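Local structure of phosphothreonine lyase ospF (Shigella flexneri, 3I0U) at residues 112-117 with 130-135; 82-87 with 185-190. The protein is a secreted type III effector that acts as a phosphothreonine lyase, probably eliminating phosphate from phosphothreonine in host signalling kinases. All coordinates share one frame; numbering follows the deposited sequence.

Contact 1: residues 112-117 with 130-135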
ATOM      1  N   TRP A 112       6.229   0.702  -3.453  1.00 71.67           N
ATOM      2  CA  TRP A 112       6.126   0.849  -2.009  1.00 71.37           C
ATOM      3  C   TRP A 112       7.480   1.099  -1.407  1.00 71.85           C
ATOM      4  O   TRP A 112       8.518   0.982  -2.090  1.00 72.15           O
ATOM      5  CB  TRP A 112       5.426  -0.327  -1.340  1.00 71.53           C
ATOM      6  CG  TRP A 112       5.839  -1.710  -1.807  1.00 71.81           C
ATOM      7  CD1 TRP A 112       5.338  -2.395  -2.864  1.00 71.39           C
ATOM      8  CD2 TRP A 112       6.826  -2.567  -1.211  1.00 72.91           C
ATOM      9  NE1 TRP A 112       5.961  -3.610  -2.990  1.00 71.64           N
ATOM     10  CE2 TRP A 112       6.856  -3.765  -1.973  1.00 72.75           C
ATOM     11  CE3 TRP A 112       7.688  -2.445  -0.102  1.00 71.71           C
ATOM     12  CZ2 TRP A 112       7.739  -4.830  -1.687  1.00 71.58           C
ATOM     13  CZ3 TRP A 112       8.551  -3.499   0.183  1.00 70.97           C
ATOM     14  CH2 TRP A 112       8.580  -4.670  -0.615  1.00 71.39           C
ATOM     15  N   LYS A 113       7.488   1.480  -0.135  1.00 71.89           N
ATOM     16  CA  LYS A 113       8.750   1.515   0.632  1.00 70.89           C
ATOM     17  C   LYS A 113       8.528   1.033   2.073  1.00 71.19           C
ATOM     18  O   LYS A 113       7.408   0.963   2.569  1.00 70.43           O
ATOM     19  CB  LYS A 113       9.407   2.901   0.600  1.00 70.46           C
ATOM     20  CG  LYS A 113       8.668   3.900   1.456  1.00 69.88           C
ATOM     21  CD  LYS A 113       8.952   5.364   1.056  1.00 67.09           C
ATOM     22  CE  LYS A 113       8.355   6.199   2.180  1.00 64.28           C
ATOM     23  NZ  LYS A 113       8.900   7.560   2.152  1.00 68.11           N
ATOM     24  N   ILE A 114       9.621   0.693   2.732  1.00 71.82           N
ATOM     25  CA  ILE A 114       9.580   0.284   4.122  1.00 71.86           C
ATOM     26  C   ILE A 114      10.788   0.836   4.871  1.00 71.90           C
ATOM     27  O   ILE A 114      11.915   0.828   4.352  1.00 72.73           O
ATOM     28  CB  ILE A 114       9.434  -1.252   4.275  1.00 71.95           C
ATOM     29  CG1 ILE A 114       9.282  -1.636   5.761  1.00 72.70           C
ATOM     30  CG2 ILE A 114      10.603  -1.983   3.605  1.00 72.13           C
ATOM     31  CD1 ILE A 114       9.027  -3.085   6.032  1.00 71.30           C
ATOM     32  N   THR A 115      10.533   1.371   6.060  1.00 71.77           N
ATOM     33  CA  THR A 115      11.574   1.823   6.991  1.00 71.56           C
ATOM     34  C   THR A 115      12.579   0.726   7.240  1.00 71.43           C
ATOM     35  O   THR A 115      12.202  -0.425   7.423  1.00 71.88           O
ATOM     36  CB  THR A 115      10.925   2.242   8.310  1.00 71.10           C
ATOM     37  OG1 THR A 115       9.925   3.210   8.010  1.00 73.76           O
ATOM     38  CG2 THR A 115      11.873   2.887   9.221  1.00 71.62           C
ATOM     39  N   ASP A 116      13.852   1.103   7.200  1.00 71.69           N
ATOM     40  CA  ASP A 116      14.996   0.272   7.531  1.00 71.57           C
ATOM     41  C   ASP A 116      15.260   0.450   9.031  1.00 71.80           C
ATOM     42  O   ASP A 116      16.047   1.326   9.445  1.00 72.04           O
ATOM     43  CB  ASP A 116      16.185   0.703   6.641  1.00 71.30           C
ATOM     44  CG  ASP A 116      17.495  -0.093   6.885  1.00 71.93           C
ATOM     45  OD1 ASP A 116      18.455   0.182   6.112  1.00 72.02           O
ATOM     46  OD2 ASP A 116      17.602  -0.945   7.814  1.00 71.54           O
ATOM     47  N   MET A 117      14.627  -0.416   9.830  1.00 72.08           N
ATOM     48  CA  MET A 117      14.777  -0.493  11.302  1.00 72.65           C
ATOM     49  C   MET A 117      16.166  -0.325  11.912  1.00 72.85           C
ATOM     50  O   MET A 117      16.249  -0.104  13.111  1.00 73.54           O
ATOM     51  CB  MET A 117      14.223  -1.810  11.840  1.00 73.20           C
ATOM     52  CG  MET A 117      12.727  -1.957  11.840  1.00 74.22           C
ATOM     53  SD  MET A 117      11.913  -0.349  11.616  1.00 81.08           S
ATOM     54  CE  MET A 117      11.648   0.216  13.296  1.00 75.31           C
ATOM     55  N   ALA A 130       3.673   3.956  10.661  1.00 71.27           N
ATOM     56  CA  ALA A 130       3.878   4.278   9.234  1.00 71.00           C
ATOM     57  C   ALA A 130       5.136   3.696   8.576  1.00 71.08           C
ATOM     58  O   ALA A 130       5.802   4.376   7.814  1.00 71.77           O
ATOM     59  CB  ALA A 130       3.829   5.766   9.032  1.00 70.56           C
ATOM     60  N   GLN A 131       5.463   2.444   8.872  1.00 71.28           N
ATOM     61  CA  GLN A 131       6.739   1.863   8.436  1.00 71.22           C
ATOM     62  C   GLN A 131       6.663   1.356   6.995  1.00 71.24           C
ATOM     63  O   GLN A 131       7.685   1.148   6.383  1.00 71.85           O
ATOM     64  CB  GLN A 131       7.166   0.731   9.375  1.00 70.87           C
ATOM     65  CG  GLN A 131       7.461   1.186  10.765  1.00 69.92           C
ATOM     66  CD  GLN A 131       6.331   0.976  11.695  1.00 70.04           C
ATOM     67  OE1 GLN A 131       5.192   0.819  11.247  1.00 69.40           O
ATOM     68  NE2 GLN A 131       6.610   0.992  13.031  1.00 69.95           N
ATOM     69  N   PHE A 132       5.453   1.165   6.481  1.00 70.40           N
ATOM     70  CA  PHE A 132       5.220   0.799   5.080  1.00 70.32           C
ATOM     71  C   PHE A 132       4.431   1.938   4.479  1.00 70.14           C
ATOM     72  O   PHE A 132       3.499   2.426   5.125  1.00 69.97           O
ATOM     73  CB  PHE A 132       4.306  -0.446   4.926  1.00 70.64           C
ATOM     74  CG  PHE A 132       4.813  -1.714   5.587  1.00 70.10           C
ATOM     75  CD1 PHE A 132       5.179  -2.801   4.807  1.00 69.87           C
ATOM     76  CD2 PHE A 132       4.873  -1.836   6.987  1.00 70.42           C
ATOM     77  CE1 PHE A 132       5.639  -4.008   5.419  1.00 72.15           C
ATOM     78  CE2 PHE A 132       5.342  -3.010   7.624  1.00 69.27           C
ATOM     79  CZ  PHE A 132       5.724  -4.100   6.855  1.00 70.78           C
ATOM     80  N   THR A 133       4.784   2.346   3.256  1.00 70.26           N
ATOM     81  CA  THR A 133       4.020   3.313   2.480  1.00 70.23           C
ATOM     82  C   THR A 133       3.737   2.615   1.181  1.00 70.90           C
ATOM     83  O   THR A 133       4.637   1.981   0.624  1.00 70.93           O
ATOM     84  CB  THR A 133       4.755   4.594   2.184  1.00 70.12           C
ATOM     85  OG1 THR A 133       5.271   5.137   3.403  1.00 71.52           O
ATOM     86  CG2 THR A 133       3.811   5.611   1.577  1.00 69.97           C
ATOM     87  N   LEU A 134       2.471   2.707   0.749  1.00 70.97           N
ATOM     88  CA  LEU A 134       1.960   2.098  -0.454  1.00 71.19           C
ATOM     89  C   LEU A 134       1.458   3.183  -1.413  1.00 71.46           C
ATOM     90  O   LEU A 134       0.470   3.838  -1.133  1.00 72.02           O
ATOM     91  CB  LEU A 134       0.804   1.153  -0.085  1.00 70.90           C
ATOM     92  CG  LEU A 134       1.084  -0.337   0.207  1.00 71.73           C
ATOM     93  CD1 LEU A 134       2.373  -0.630   0.974  1.00 71.62           C
ATOM     94  CD2 LEU A 134      -0.038  -0.936   0.937  1.00 71.35           C
ATOM     95  N   TYR A 135       2.112   3.360  -2.555  1.00 71.51           N
ATOM     96  CA  TYR A 135       1.743   4.433  -3.486  1.00 71.67           C
ATOM     97  C   TYR A 135       0.810   3.972  -4.576  1.00 72.28           C
ATOM     98  O   TYR A 135       1.091   2.986  -5.272  1.00 73.29           O
ATOM     99  CB  TYR A 135       2.974   5.035  -4.123  1.00 71.53           C
ATOM    100  CG  TYR A 135       3.940   5.624  -3.128  1.00 71.46           C
ATOM    101  CD1 TYR A 135       3.800   6.957  -2.686  1.00 70.96           C
ATOM    102  CD2 TYR A 135       4.995   4.858  -2.623  1.00 70.21           C
ATOM    103  CE1 TYR A 135       4.682   7.503  -1.757  1.00 70.65           C
ATOM    104  CE2 TYR A 135       5.926   5.419  -1.702  1.00 70.57           C
ATOM    105  CZ  TYR A 135       5.751   6.719  -1.286  1.00 70.56           C
ATOM    106  OH  TYR A 135       6.630   7.233  -0.383  1.00 72.07           O
TER

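Contact 2: residues 82-87 with 185-190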
ATOM      1  N   PHE A  82      -1.301   4.880   1.142  1.00 71.08           N
ATOM      2  CA  PHE A  82      -1.608   4.253   2.395  1.00 70.62           C
ATOM      3  C   PHE A  82      -0.349   4.000   3.188  1.00 71.10           C
ATOM      4  O   PHE A  82       0.706   3.719   2.624  1.00 70.98           O
ATOM      5  CB  PHE A  82      -2.227   2.897   2.148  1.00 70.82           C
ATOM      6  CG  PHE A  82      -3.489   2.940   1.343  1.00 71.11           C
ATOM      7  CD1 PHE A  82      -4.704   3.154   1.969  1.00 70.41           C
ATOM      8  CD2 PHE A  82      -3.465   2.738  -0.045  1.00 71.72           C
ATOM      9  CE1 PHE A  82      -5.843   3.200   1.238  1.00 72.30           C
ATOM     10  CE2 PHE A  82      -4.604   2.789  -0.789  1.00 71.27           C
ATOM     11  CZ  PHE A  82      -5.798   3.016  -0.168  1.00 72.32           C
ATOM     12  N   HIS A  83      -0.475   4.038   4.506  1.00 71.02           N
ATOM     13  CA  HIS A  83       0.604   3.647   5.369  1.00 70.89           C
ATOM     14  C   HIS A  83       0.145   2.377   6.039  1.00 71.09           C
ATOM     15  O   HIS A  83      -1.059   2.172   6.176  1.00 71.13           O
ATOM     16  CB  HIS A  83       0.882   4.740   6.401  1.00 70.26           C
ATOM     17  CG  HIS A  83       1.339   6.036   5.802  1.00 71.46           C
ATOM     18  ND1 HIS A  83       2.586   6.196   5.233  1.00 71.89           N
ATOM     19  CD2 HIS A  83       0.726   7.241   5.700  1.00 69.52           C
ATOM     20  CE1 HIS A  83       2.722   7.444   4.817  1.00 70.15           C
ATOM     21  NE2 HIS A  83       1.603   8.092   5.079  1.00 69.37           N
ATOM     22  N   ILE A  84       1.089   1.521   6.444  1.00 70.92           N
ATOM     23  CA  ILE A  84       0.758   0.404   7.336  1.00 70.56           C
ATOM     24  C   ILE A  84       1.578   0.669   8.571  1.00 70.89           C
ATOM     25  O   ILE A  84       2.757   0.908   8.462  1.00 71.33           O
ATOM     26  CB  ILE A  84       1.148  -0.959   6.767  1.00 70.82           C
ATOM     27  CG1 ILE A  84       0.672  -1.121   5.313  1.00 69.77           C
ATOM     28  CG2 ILE A  84       0.566  -2.079   7.621  1.00 70.06           C
ATOM     29  CD1 ILE A  84       1.073  -2.461   4.698  1.00 69.24           C
ATOM     30  N   SER A  85       0.943   0.650   9.738  1.00 71.35           N
ATOM     31  CA  SER A  85       1.570   0.975  11.032  1.00 71.10           C
ATOM     32  C   SER A  85       1.629  -0.246  11.988  1.00 71.34           C
ATOM     33  O   SER A  85       0.586  -0.839  12.357  1.00 70.53           O
ATOM     34  CB  SER A  85       0.813   2.133  11.697  1.00 71.23           C
ATOM     35  OG  SER A  85       1.124   3.401  11.110  1.00 71.59           O
ATOM     36  N   ILE A  86       2.863  -0.624  12.348  1.00 70.37           N
ATOM     37  CA  ILE A  86       3.129  -1.817  13.115  1.00 69.73           C
ATOM     38  C   ILE A  86       3.850  -1.353  14.380  1.00 69.75           C
ATOM     39  O   ILE A  86       4.503  -0.295  14.363  1.00 69.84           O
ATOM     40  CB  ILE A  86       4.020  -2.777  12.304  1.00 69.98           C
ATOM     41  CG1 ILE A  86       3.491  -2.957  10.866  1.00 70.66           C
ATOM     42  CG2 ILE A  86       4.241  -4.124  13.039  1.00 68.70           C
ATOM     43  CD1 ILE A  86       2.053  -3.552  10.736  1.00 71.08           C
ATOM     44  N   ALA A  87       3.706  -2.091  15.485  1.00 68.96           N
ATOM     45  CA  ALA A  87       4.609  -1.910  16.630  1.00 69.03           C
ATOM     46  C   ALA A  87       6.092  -2.069  16.246  1.00 68.72           C
ATOM     47  O   ALA A  87       6.443  -2.914  15.450  1.00 67.88           O
ATOM     48  CB  ALA A  87       4.266  -2.850  17.725  1.00 68.93           C
ATOM     49  N   LYS A 185      -7.168  -1.651  11.355  1.00 71.50           N
ATOM     50  CA  LYS A 185      -6.357  -1.700  12.565  1.00 71.35           C
ATOM     51  C   LYS A 185      -4.893  -1.357  12.295  1.00 70.61           C
ATOM     52  O   LYS A 185      -4.187  -0.896  13.193  1.00 70.38           O
ATOM     53  CB  LYS A 185      -6.564  -3.013  13.324  1.00 70.74           C
ATOM     54  CG  LYS A 185      -7.979  -3.068  14.011  1.00 72.24           C
ATOM     55  CD  LYS A 185      -8.334  -4.382  14.789  1.00 73.77           C
ATOM     56  CE  LYS A 185      -7.382  -4.621  16.036  1.00 75.45           C
ATOM     57  NZ  LYS A 185      -8.054  -5.308  17.200  1.00 73.23           N
ATOM     58  N   TYR A 186      -4.471  -1.507  11.040  1.00 70.26           N
ATOM     59  CA  TYR A 186      -3.077  -1.305  10.658  1.00 69.94           C
ATOM     60  C   TYR A 186      -2.943  -0.265   9.538  1.00 70.42           C
ATOM     61  O   TYR A 186      -1.998   0.522   9.535  1.00 70.90           O
ATOM     62  CB  TYR A 186      -2.456  -2.628  10.204  1.00 69.49           C
ATOM     63  CG  TYR A 186      -2.637  -3.772  11.171  1.00 69.09           C
ATOM     64  CD1 TYR A 186      -1.713  -3.992  12.174  1.00 68.43           C
ATOM     65  CD2 TYR A 186      -3.754  -4.647  11.080  1.00 69.44           C
ATOM     66  CE1 TYR A 186      -1.866  -5.021  13.074  1.00 69.46           C
ATOM     67  CE2 TYR A 186      -3.921  -5.681  11.984  1.00 69.51           C
ATOM     68  CZ  TYR A 186      -2.960  -5.875  12.973  1.00 69.61           C
ATOM     69  OH  TYR A 186      -3.095  -6.911  13.866  1.00 67.62           O
ATOM     70  N   VAL A 187      -3.894  -0.249   8.599  1.00 70.24           N
ATOM     71  CA  VAL A 187      -3.802   0.608   7.405  1.00 69.83           C
ATOM     72  C   VAL A 187      -4.375   2.013   7.660  1.00 70.16           C
ATOM     73  O   VAL A 187      -5.323   2.167   8.431  1.00 70.69           O
ATOM     74  CB  VAL A 187      -4.429  -0.133   6.172  1.00 69.79           C
ATOM     75  CG1 VAL A 187      -4.411   0.693   4.862  1.00 68.21           C
ATOM     76  CG2 VAL A 187      -3.689  -1.419   5.947  1.00 69.43           C
ATOM     77  N   SER A 188      -3.768   3.040   7.069  1.00 70.09           N
ATOM     78  CA  SER A 188      -4.347   4.380   7.122  1.00 70.61           C
ATOM     79  C   SER A 188      -4.102   5.119   5.819  1.00 70.87           C
ATOM     80  O   SER A 188      -3.235   4.732   5.064  1.00 71.68           O
ATOM     81  CB  SER A 188      -3.863   5.165   8.333  1.00 70.20           C
ATOM     82  OG  SER A 188      -2.473   5.351   8.275  1.00 71.67           O
ATOM     83  N   TYR A 189      -4.889   6.154   5.541  1.00 70.78           N
ATOM     84  CA  TYR A 189      -4.839   6.822   4.254  1.00 70.47           C
ATOM     85  C   TYR A 189      -4.419   8.293   4.327  1.00 70.83           C
ATOM     86  O   TYR A 189      -4.841   9.029   5.234  1.00 70.28           O
ATOM     87  CB  TYR A 189      -6.208   6.721   3.560  1.00 69.83           C
ATOM     88  CG  TYR A 189      -6.396   7.656   2.372  1.00 68.91           C
ATOM     89  CD1 TYR A 189      -5.817   7.376   1.123  1.00 68.66           C
ATOM     90  CD2 TYR A 189      -7.160   8.837   2.504  1.00 68.95           C
ATOM     91  CE1 TYR A 189      -5.997   8.257   0.023  1.00 68.70           C
ATOM     92  CE2 TYR A 189      -7.343   9.724   1.419  1.00 69.03           C
ATOM     93  CZ  TYR A 189      -6.767   9.426   0.190  1.00 69.24           C
ATOM     94  OH  TYR A 189      -6.959  10.307  -0.839  1.00 68.67           O
ATOM     95  N   ARG A 190      -3.662   8.712   3.314  1.00 70.70           N
ATOM     96  CA  ARG A 190      -3.334  10.101   3.117  1.00 71.17           C
ATOM     97  C   ARG A 190      -3.340  10.498   1.627  1.00 71.33           C
ATOM     98  O   ARG A 190      -2.888   9.730   0.777  1.00 71.38           O
ATOM     99  CB  ARG A 190      -1.967  10.370   3.761  1.00 71.16           C
ATOM    100  CG  ARG A 190      -1.338  11.638   3.347  1.00 71.42           C
ATOM    101  CD  ARG A 190      -0.522  12.368   4.447  1.00 74.64           C
ATOM    102  NE  ARG A 190      -0.819  13.687   3.962  1.00 73.64           N
ATOM    103  CZ  ARG A 190      -0.102  14.792   3.990  1.00 73.86           C
ATOM    104  NH1 ARG A 190      -0.594  15.810   3.324  1.00 72.66           N
ATOM    105  NH2 ARG A 190       1.007  14.924   4.689  1.00 74.86           N
TER

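Contact 1: residues 112-117 with 130-135
The Phe-132 ring receives Ile-114 over one face: CD1 of Ile-114 stands 3.8 Å from the centroid of the Phe-132 ring, displaced from its centre toward the rim, in a CH-pi contact. With CG1 anti to the backbone N (chi1 -176°) and the chain extended, CD1 is carried out over the ring; the pairing of the two residues across the strands sets their side chains alongside each other. The Tyr-135 ring is met differently. Its own neighbour but one, Thr-133, lays CG2 over a face, while Lys-113 CD and Trp-112 CA approach at the edge, and the hydroxyl OH of Tyr-135 lies 3.3 Å from CE of Lys-113. Lys-113 also runs beside Thr-133, its CE 3.5 Å from Thr-133 OG1. Trp-112 touches Leu-134 through CB alone, 3.8 Å from Leu-134 CD1; its indole leads off to meet Phe-103 edge-to-face. The antiparallel backbones pair Lys-113 with Thr-133 by two hydrogen bonds, each 3.0 Å from N to O, and Thr-115 N reaches Gln-131 O at 2.9 Å. Thr-115 OG1 turns to the carbonyl of Val-126. Inside the seven-stranded antiparallel sheet, this pair therefore seals an apolar face, that of Trp-112, Ile-114, Phe-132 and Leu-134, against helix 91-102, while the Lys-113 side-chain nitrogen and the hydroxyls of Thr-133 and Tyr-135 collect on the other.

Contact 2: residues 82-87 with 185-190
Phe-82 lies across Val-187, with its ring atom CD1 3.8 Å from CG1 of Val-187, and this pair forms the heart of the well-packed side of the contact. The same ring presents one face to CD1 of Tyr-189, yet the two aromatic planes meet obliquely, at 56°, with the centroids 5.9 Å apart. Val-187 reaches Phe-82 because its CG1 is anti to the backbone N (chi1 179°). Further along, Ile-84 puts CG2 4.0 Å from CB of Tyr-186, and the tip of Ile-86, CD1, comes up to CD1 of the Tyr-186 ring. Helix 147-166 backs this face, with Ile-153, Ile-157 and Leu-160 against Phe-82, Val-187 and Ile-84, and its Glu-161 accepts from the backbone N of both Tyr-186 and Val-187. The phenol oxygens are held from elsewhere: Tyr-186 OH bonds to Ile-169 O and Tyr-189 OH to Asp-80.

The reverse face is looser. There the His-83 ring and the Arg-190 side chain, both partly exposed, barely meet, NE2 of His-83 being 4.4 Å from CB of Arg-190. Ser-188 OG is no closer than 3.9 Å to His-83 CB and bonds instead to Asp-178. What joins the strands evenly is the backbone: His-83 N gives to Ser-188 O at 2.9 Å, Ser-188 N gives to His-83 O in return, and Ser-85 N binds Tyr-186 O at 3.0 Å. Strand 187-191 is thus an outermost strand of the chain's antiparallel sheet, paired with 80-84 and packed through one face on helix 147-166, as in an alpha+beta layer.

In the fold
The two contacts sit about 10 Å apart, centre to centre, in one antiparallel sheet where strand 132-137 of contact 1 neighbours strand 80-84 of contact 2. Leu-134 N lies 2.8 Å from Phe-82 O, and Ala-130 N lies 2.6 Å from Ser-85 OG. Between them Gln-131 and Phe-132 both face Ile-84, a classic beta bulge, and Gln-131 NE2 bonds to Ile-86 O. Along the chain, contact 1 is nested within the loop that contact 2 closes. Lys-113, Thr-133 and His-83 share one face of the sheet, where Thr-133 OG1 packs 3.4 Å from His-83 ND1. The structure is the apo form, with no ligand to mark the active site.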